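Local coordinates for exotoxin 5 (Staphylococcus aureus subsp. aureus COL, PDB 3R2I), which is of unknown function but, as a secreted staphylococcal superantigen-like protein, probably acts on components of the host immune system, at residues Leu182-Leu193 against His219-Leu227; Tyr134-Lys142 against Ser228-Met236. All coordinates share one frame; numbering follows the deposited sequence.

Contact 1 of 2, residues Leu182-Leu193 against His219-Leu227; sequences LKELDFKIRKLL and HEIDLSEKL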
# COMPACT_ATOMS: atom_id res chain seq x y z
N LEU A 182 2.86 3.71 -2.98
CA LEU A 182 2.96 4.01 -1.57
C LEU A 182 1.91 3.13 -0.82
O LEU A 182 2.15 2.67 0.29
CB LEU A 182 2.71 5.50 -1.36
CG LEU A 182 2.75 6.01 0.08
CD1 LEU A 182 4.15 5.81 0.71
CD2 LEU A 182 2.39 7.45 0.06
N LYS A 183 0.76 2.90 -1.45
CA LYS A 183 -0.31 2.10 -0.91
C LYS A 183 0.25 0.77 -0.52
O LYS A 183 -0.06 0.25 0.53
CB LYS A 183 -1.39 1.82 -1.99
CG LYS A 183 -2.63 1.01 -1.54
CD LYS A 183 -3.47 0.63 -2.72
CE LYS A 183 -4.70 -0.18 -2.41
NZ LYS A 183 -5.67 0.54 -1.49
N GLU A 184 1.06 0.19 -1.39
CA GLU A 184 1.60 -1.16 -1.11
C GLU A 184 2.56 -1.17 0.04
O GLU A 184 2.54 -2.07 0.88
CB GLU A 184 2.24 -1.74 -2.37
CG GLU A 184 3.00 -3.06 -2.15
CD GLU A 184 3.29 -3.80 -3.45
OE1 GLU A 184 2.75 -3.41 -4.53
OE2 GLU A 184 4.04 -4.80 -3.36
N LEU A 185 3.46 -0.20 0.07
CA LEU A 185 4.45 -0.12 1.14
C LEU A 185 3.75 0.07 2.48
O LEU A 185 4.03 -0.63 3.45
CB LEU A 185 5.41 1.00 0.87
CG LEU A 185 6.17 0.82 -0.42
CD1 LEU A 185 7.10 2.00 -0.64
CD2 LEU A 185 6.94 -0.52 -0.46
N ASP A 186 2.83 1.02 2.51
CA ASP A 186 2.06 1.29 3.71
C ASP A 186 1.34 0.03 4.21
O ASP A 186 1.36 -0.31 5.39
CB ASP A 186 1.03 2.36 3.38
CG ASP A 186 0.01 2.62 4.52
OD1 ASP A 186 -1.20 2.33 4.28
OD2 ASP A 186 0.41 3.12 5.60
N PHE A 187 0.71 -0.69 3.30
CA PHE A 187 -0.05 -1.84 3.71
C PHE A 187 0.82 -2.97 4.23
O PHE A 187 0.58 -3.49 5.31
CB PHE A 187 -0.88 -2.36 2.53
CG PHE A 187 -1.94 -3.34 2.95
CD1 PHE A 187 -1.73 -4.67 2.86
CD2 PHE A 187 -3.08 -2.90 3.52
CE1 PHE A 187 -2.71 -5.56 3.28
CE2 PHE A 187 -4.03 -3.77 3.93
CZ PHE A 187 -3.84 -5.10 3.80
N LYS A 188 1.85 -3.32 3.48
CA LYS A 188 2.69 -4.44 3.90
C LYS A 188 3.46 -4.16 5.19
O LYS A 188 3.63 -5.06 6.04
CB LYS A 188 3.61 -4.87 2.75
CG LYS A 188 2.85 -5.48 1.57
CD LYS A 188 3.81 -5.88 0.40
CE LYS A 188 3.04 -6.61 -0.74
NZ LYS A 188 3.83 -6.97 -1.99
N ILE A 189 3.91 -2.92 5.36
CA ILE A 189 4.65 -2.59 6.57
C ILE A 189 3.72 -2.62 7.78
O ILE A 189 4.07 -3.19 8.83
CB ILE A 189 5.34 -1.25 6.45
CG1 ILE A 189 6.42 -1.34 5.34
CG2 ILE A 189 5.97 -0.87 7.80
CD1 ILE A 189 6.95 0.02 4.83
N ARG A 190 2.53 -2.04 7.65
CA ARG A 190 1.59 -2.06 8.76
C ARG A 190 1.17 -3.48 9.14
O ARG A 190 1.06 -3.82 10.33
CB ARG A 190 0.38 -1.16 8.51
CG ARG A 190 0.73 0.32 8.36
CD ARG A 190 -0.47 1.18 8.72
NE ARG A 190 -0.58 2.45 8.03
CZ ARG A 190 -1.36 3.46 8.42
NH1 ARG A 190 -2.05 3.42 9.57
NH2 ARG A 190 -1.42 4.54 7.68
N LYS A 191 0.97 -4.33 8.14
CA LYS A 191 0.60 -5.72 8.40
C LYS A 191 1.69 -6.42 9.22
O LYS A 191 1.40 -7.13 10.19
CB LYS A 191 0.35 -6.48 7.10
CG LYS A 191 -0.08 -7.93 7.40
CD LYS A 191 -0.50 -8.78 6.22
CE LYS A 191 -1.80 -8.33 5.61
NZ LYS A 191 -2.32 -9.49 4.79
N LEU A 192 2.94 -6.19 8.84
CA LEU A 192 4.07 -6.73 9.60
C LEU A 192 4.09 -6.14 11.03
O LEU A 192 4.30 -6.85 12.00
CB LEU A 192 5.39 -6.45 8.86
CG LEU A 192 6.72 -6.81 9.55
CD1 LEU A 192 7.85 -6.79 8.52
CD2 LEU A 192 7.05 -5.86 10.69
N LEU A 193 3.83 -4.84 11.16
CA LEU A 193 3.82 -4.22 12.50
C LEU A 193 2.71 -4.80 13.34
O LEU A 193 2.87 -4.95 14.54
CB LEU A 193 3.68 -2.72 12.46
CG LEU A 193 4.79 -1.95 11.76
CD1 LEU A 193 4.36 -0.50 11.60
CD2 LEU A 193 6.16 -2.08 12.49
N HIS A 219 8.77 9.97 2.33
CA HIS A 219 7.34 9.82 2.45
C HIS A 219 7.06 9.43 3.90
O HIS A 219 7.56 8.41 4.37
CB HIS A 219 6.82 8.71 1.53
CG HIS A 219 7.20 8.90 0.09
ND1 HIS A 219 6.45 9.66 -0.78
CD2 HIS A 219 8.25 8.43 -0.63
CE1 HIS A 219 7.02 9.66 -1.97
NE2 HIS A 219 8.12 8.92 -1.91
N GLU A 220 6.30 10.26 4.60
CA GLU A 220 5.91 10.00 5.98
C GLU A 220 4.44 9.59 6.12
O GLU A 220 3.54 10.28 5.65
CB GLU A 220 6.11 11.23 6.87
CG GLU A 220 7.56 11.63 7.06
CD GLU A 220 7.74 12.65 8.18
OE1 GLU A 220 6.94 12.65 9.18
OE2 GLU A 220 8.71 13.43 8.05
N ILE A 221 4.23 8.54 6.89
CA ILE A 221 2.92 7.98 7.12
C ILE A 221 2.68 7.92 8.62
O ILE A 221 3.49 7.34 9.36
CB ILE A 221 2.87 6.56 6.58
CG1 ILE A 221 3.12 6.55 5.06
CG2 ILE A 221 1.48 5.92 6.90
CD1 ILE A 221 3.36 5.15 4.48
N ASP A 222 1.59 8.52 9.07
CA ASP A 222 1.23 8.54 10.48
C ASP A 222 0.43 7.26 10.78
O ASP A 222 -0.62 7.03 10.17
CB ASP A 222 0.45 9.82 10.73
CG ASP A 222 -0.11 9.95 12.12
OD1 ASP A 222 0.04 9.03 12.96
OD2 ASP A 222 -0.75 10.99 12.36
N LEU A 223 0.95 6.42 11.68
CA LEU A 223 0.29 5.16 12.04
C LEU A 223 -1.06 5.30 12.73
O LEU A 223 -1.86 4.33 12.73
CB LEU A 223 1.20 4.28 12.90
CG LEU A 223 2.50 3.79 12.24
CD1 LEU A 223 3.39 3.01 13.18
CD2 LEU A 223 2.14 2.96 10.99
N SER A 224 -1.35 6.48 13.29
CA SER A 224 -2.60 6.71 14.01
C SER A 224 -3.82 6.94 13.11
O SER A 224 -4.93 7.07 13.60
CB SER A 224 -2.44 7.91 14.96
OG SER A 224 -2.43 9.11 14.21
N GLU A 225 -3.60 6.99 11.81
CA GLU A 225 -4.66 7.16 10.85
C GLU A 225 -4.42 6.26 9.66
O GLU A 225 -3.28 5.94 9.33
CB GLU A 225 -4.63 8.58 10.26
CG GLU A 225 -4.85 9.76 11.16
CD GLU A 225 -5.00 11.07 10.35
OE1 GLU A 225 -5.73 11.99 10.80
OE2 GLU A 225 -4.43 11.16 9.24
N LYS A 226 -5.48 5.96 8.94
CA LYS A 226 -5.42 5.17 7.71
C LYS A 226 -4.87 6.04 6.60
O LYS A 226 -5.18 7.24 6.55
CB LYS A 226 -6.84 4.79 7.34
CG LYS A 226 -7.03 3.93 6.09
CD LYS A 226 -8.53 3.60 5.96
CE LYS A 226 -8.82 2.78 4.72
NZ LYS A 226 -10.25 2.47 4.50
N LEU A 227 -4.11 5.46 5.69
CA LEU A 227 -3.56 6.27 4.59
C LEU A 227 -4.74 6.97 3.87
O LEU A 227 -5.77 6.34 3.70
CB LEU A 227 -2.79 5.39 3.62
CG LEU A 227 -1.95 6.08 2.54
CD1 LEU A 227 -0.80 6.83 3.20
CD2 LEU A 227 -1.42 5.00 1.59
O HOH W 1 -1.44 7.64 7.61
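Helix 182-193 and strand 219-222 cross at -47° with their axes 10.6 Å apart at closest approach, and Asp186 and Ile221 face each other near the middle. Beyond the strand, a type I turn from Asp222 to Glu225 bends the chain back round the end of Arg190. The guanidinium of this arginine grips a single atom end-on: NH1 and NH2 both donate to the backbone O of Glu225, at 2.8 Å and 2.9 Å, and that oxygen lies in the guanidinium plane. On another edge of the same plane, Arg190 NE forms a salt bridge with Asp186 OD2 at 2.7 Å, one helical turn back, which fixes the rotation of the group. Leu223 lies over one face through its CA, while its side chain slides past that of the arginine, the other way, with Leu223 CD2 3.9 Å from Arg190 CD. A water bridges Asp222 O and, weakly, Arg190 NH2. With CG anti to the backbone N (chi1 173°), each Asp186 carboxylate oxygen meets its own aliphatic group, OD2 3.3 Å from Ile221 CG2 and OD1 3.5 Å from Leu227 CB; Tyr67 OH also bonds OD1. Apolar contacts finish both ends, Leu182 CD1 on Ile221 CD1 and Leu193 CD1 on Leu223 CD1. In this beta-grasp domain the helix packs on the mixed sheet, with Ile189 against strands 207-213 and 241-248, while Tyr67 of helix 57-68 touches Arg190.

Contact 2 of 2, residues Tyr134-Lys142 against Ser228-Met236; sequences YSVGGITKK and SFERMFDVM
A chi1 of 180° swings Val136 CG1 away from its own N and leaves CG2 next to it, a setting that sends the two methyls to different aromatic rings. CG1 comes within 3.6 Å of Phe233 CZ, and CG2 meets Phe229 CD2 at 3.9 Å, the valine and Phe229 side chains crossing at about a right angle. At the branch point, Val136 CB touches Met232 SD at 3.8 Å. The Phe233 ring also receives Gly137, whose CA sits over one face, 3.8 Å from the centroid and offset toward the rim, in a CH-pi contact. The positive phi of Gly137 and Gly138 turns the backbone here. Met232 O takes a hydrogen bond from Gly138 N at 2.9 Å and a CA-H...O contact from Gly137. Farther on, Val235 CG2 presses on Thr140 CG2 at 3.5 Å, a tight methyl pair. The segments thus join the OB-fold strand 133-141, at its glycine break, to the turn leading into strand 235-237 of the beta-grasp half. Gly138 N gives the direct backbone bond between the segments, and a water donates to both Ile139 O and Phe233 O just beyond it. Apolar contacts about Val136, Phe233 and Val235 make up the remainder, so the chemistry implies an interdomain seam held mainly by shape and burial.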
# COMPACT_ATOMS: atom_id res chain seq x y z
N TYR A 134 -13.37 -4.40 -4.13
CA TYR A 134 -13.45 -2.98 -4.40
C TYR A 134 -12.24 -2.35 -3.73
O TYR A 134 -12.18 -2.36 -2.50
CB TYR A 134 -14.74 -2.41 -3.79
CG TYR A 134 -16.02 -2.87 -4.45
CD1 TYR A 134 -17.12 -2.03 -4.54
CD2 TYR A 134 -16.12 -4.12 -5.05
CE1 TYR A 134 -18.31 -2.46 -5.12
CE2 TYR A 134 -17.29 -4.53 -5.65
CZ TYR A 134 -18.38 -3.71 -5.67
OH TYR A 134 -19.55 -4.14 -6.27
N SER A 135 -11.28 -1.84 -4.51
CA SER A 135 -10.06 -1.23 -3.94
C SER A 135 -9.84 0.16 -4.55
O SER A 135 -10.44 0.47 -5.58
CB SER A 135 -8.83 -2.14 -4.14
OG SER A 135 -7.63 -1.57 -3.57
N VAL A 136 -9.04 0.98 -3.86
CA VAL A 136 -8.70 2.32 -4.30
C VAL A 136 -7.22 2.43 -4.70
O VAL A 136 -6.33 2.06 -3.93
CB VAL A 136 -9.00 3.38 -3.20
CG1 VAL A 136 -8.64 4.78 -3.69
CG2 VAL A 136 -10.46 3.36 -2.78
N GLY A 137 -6.95 2.90 -5.91
CA GLY A 137 -5.57 3.11 -6.37
C GLY A 137 -4.70 1.90 -6.55
O GLY A 137 -5.15 0.85 -7.02
N GLY A 138 -3.43 2.03 -6.18
CA GLY A 138 -2.51 0.92 -6.27
C GLY A 138 -2.09 0.50 -7.67
O GLY A 138 -1.57 -0.60 -7.85
N ILE A 139 -2.23 1.41 -8.63
CA ILE A 139 -1.94 1.14 -10.04
C ILE A 139 -0.55 1.57 -10.42
O ILE A 139 -0.19 2.70 -10.22
CB ILE A 139 -2.95 1.89 -10.91
CG1 ILE A 139 -4.39 1.52 -10.49
CG2 ILE A 139 -2.77 1.59 -12.41
CD1 ILE A 139 -5.40 2.61 -10.88
N THR A 140 0.24 0.63 -10.92
CA THR A 140 1.62 0.91 -11.34
C THR A 140 1.86 0.33 -12.71
O THR A 140 1.05 -0.44 -13.18
CB THR A 140 2.65 0.24 -10.39
OG1 THR A 140 2.33 -1.15 -10.26
CG2 THR A 140 2.61 0.90 -8.98
N LYS A 141 2.93 0.73 -13.36
CA LYS A 141 3.32 0.17 -14.63
C LYS A 141 4.13 -1.10 -14.36
O LYS A 141 5.01 -1.10 -13.50
CB LYS A 141 4.15 1.16 -15.43
CG LYS A 141 3.36 2.36 -15.90
CD LYS A 141 4.18 3.28 -16.85
CE LYS A 141 3.36 4.49 -17.27
NZ LYS A 141 4.10 5.43 -18.14
N LYS A 142 3.82 -2.17 -15.07
CA LYS A 142 4.53 -3.44 -14.85
C LYS A 142 6.02 -3.31 -15.15
O LYS A 142 6.45 -2.40 -15.87
CB LYS A 142 3.96 -4.55 -15.73
CG LYS A 142 4.37 -4.46 -17.22
CD LYS A 142 3.72 -5.57 -18.03
CE LYS A 142 4.20 -5.58 -19.47
NZ LYS A 142 3.47 -6.60 -20.29
N SER A 228 -4.61 8.24 3.47
CA SER A 228 -5.72 8.91 2.81
C SER A 228 -5.93 8.25 1.46
O SER A 228 -5.01 7.71 0.90
CB SER A 228 -5.42 10.40 2.59
OG SER A 228 -4.30 10.52 1.72
N PHE A 229 -7.13 8.30 0.93
CA PHE A 229 -7.37 7.73 -0.38
C PHE A 229 -6.53 8.38 -1.47
O PHE A 229 -6.12 7.73 -2.42
CB PHE A 229 -8.86 7.84 -0.79
CG PHE A 229 -9.79 7.07 0.10
CD1 PHE A 229 -10.77 7.70 0.82
CD2 PHE A 229 -9.64 5.69 0.26
CE1 PHE A 229 -11.64 6.99 1.65
CE2 PHE A 229 -10.47 4.96 1.08
CZ PHE A 229 -11.48 5.61 1.80
N GLU A 230 -6.27 9.67 -1.35
CA GLU A 230 -5.49 10.32 -2.39
C GLU A 230 -4.03 9.82 -2.50
O GLU A 230 -3.46 9.76 -3.61
CB GLU A 230 -5.58 11.83 -2.26
CG GLU A 230 -4.93 12.54 -3.48
CD GLU A 230 -5.58 13.87 -3.83
OE1 GLU A 230 -4.85 14.89 -3.75
OE2 GLU A 230 -6.80 13.89 -4.16
N ARG A 231 -3.46 9.40 -1.38
CA ARG A 231 -2.09 8.92 -1.38
C ARG A 231 -2.00 7.48 -1.85
O ARG A 231 -0.93 6.98 -2.15
CB ARG A 231 -1.47 9.15 -0.02
CG ARG A 231 -1.42 10.65 0.33
CD ARG A 231 -0.88 10.85 1.74
NE ARG A 231 0.55 10.54 1.87
CZ ARG A 231 1.21 10.41 3.03
NH1 ARG A 231 0.58 10.44 4.20
NH2 ARG A 231 2.53 10.19 3.01
N MET A 232 -3.13 6.83 -1.98
CA MET A 232 -3.17 5.48 -2.48
C MET A 232 -2.86 5.42 -3.99
O MET A 232 -2.78 4.32 -4.57
CB MET A 232 -4.54 4.85 -2.20
CG MET A 232 -4.79 4.59 -0.74
SD MET A 232 -6.36 3.79 -0.48
CE MET A 232 -6.30 3.69 1.33
N PHE A 233 -2.70 6.59 -4.62
CA PHE A 233 -2.33 6.65 -6.05
C PHE A 233 -0.87 6.98 -6.28
O PHE A 233 -0.38 6.77 -7.37
CB PHE A 233 -3.20 7.64 -6.81
CG PHE A 233 -4.64 7.28 -6.77
CD1 PHE A 233 -5.21 6.53 -7.77
CD2 PHE A 233 -5.40 7.61 -5.66
CE1 PHE A 233 -6.52 6.15 -7.70
CE2 PHE A 233 -6.73 7.23 -5.58
CZ PHE A 233 -7.30 6.52 -6.59
N ASP A 234 -0.18 7.49 -5.26
CA ASP A 234 1.23 7.83 -5.42
C ASP A 234 2.05 6.58 -5.68
O ASP A 234 1.88 5.53 -5.05
CB ASP A 234 1.80 8.50 -4.19
CG ASP A 234 1.15 9.81 -3.86
OD1 ASP A 234 0.20 10.25 -4.54
OD2 ASP A 234 1.61 10.41 -2.88
N VAL A 235 3.04 6.78 -6.53
CA VAL A 235 3.93 5.76 -7.02
C VAL A 235 5.39 6.23 -6.93
O VAL A 235 5.65 7.43 -6.85
CB VAL A 235 3.46 5.54 -8.47
CG1 VAL A 235 4.55 5.72 -9.53
CG2 VAL A 235 2.58 4.37 -8.57
N MET A 236 6.33 5.29 -6.91
CA MET A 236 7.75 5.63 -6.87
C MET A 236 8.58 4.46 -7.42
O MET A 236 8.07 3.36 -7.51
CB MET A 236 8.17 5.91 -5.43
CG MET A 236 8.22 4.65 -4.58
SD MET A 236 8.28 4.96 -2.80
CE MET A 236 6.55 5.43 -2.53
O HOH W 2 -1.59 4.53 -8.87

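Overall arrangement
Both contacts are largely buried and their centres lie 13 Å apart, but they do different work. Contact 1 is internal to the beta-grasp domain, setting its helix against an outermost strand and the turn that follows; contact 2 joins that domain to the OB-fold. Charge marks the first, where an arginine and an aspartate are enclosed beside aliphatic groups, whereas the second relies on aromatic and methyl contacts around a glycine pair. The chain runs directly from Leu227 to Ser228, linking them. They also touch: Lys183 NZ donates to Val136 O, Arg231 NH2 probably bonds Glu220 O, and Leu182 N probably bonds Asp234 O.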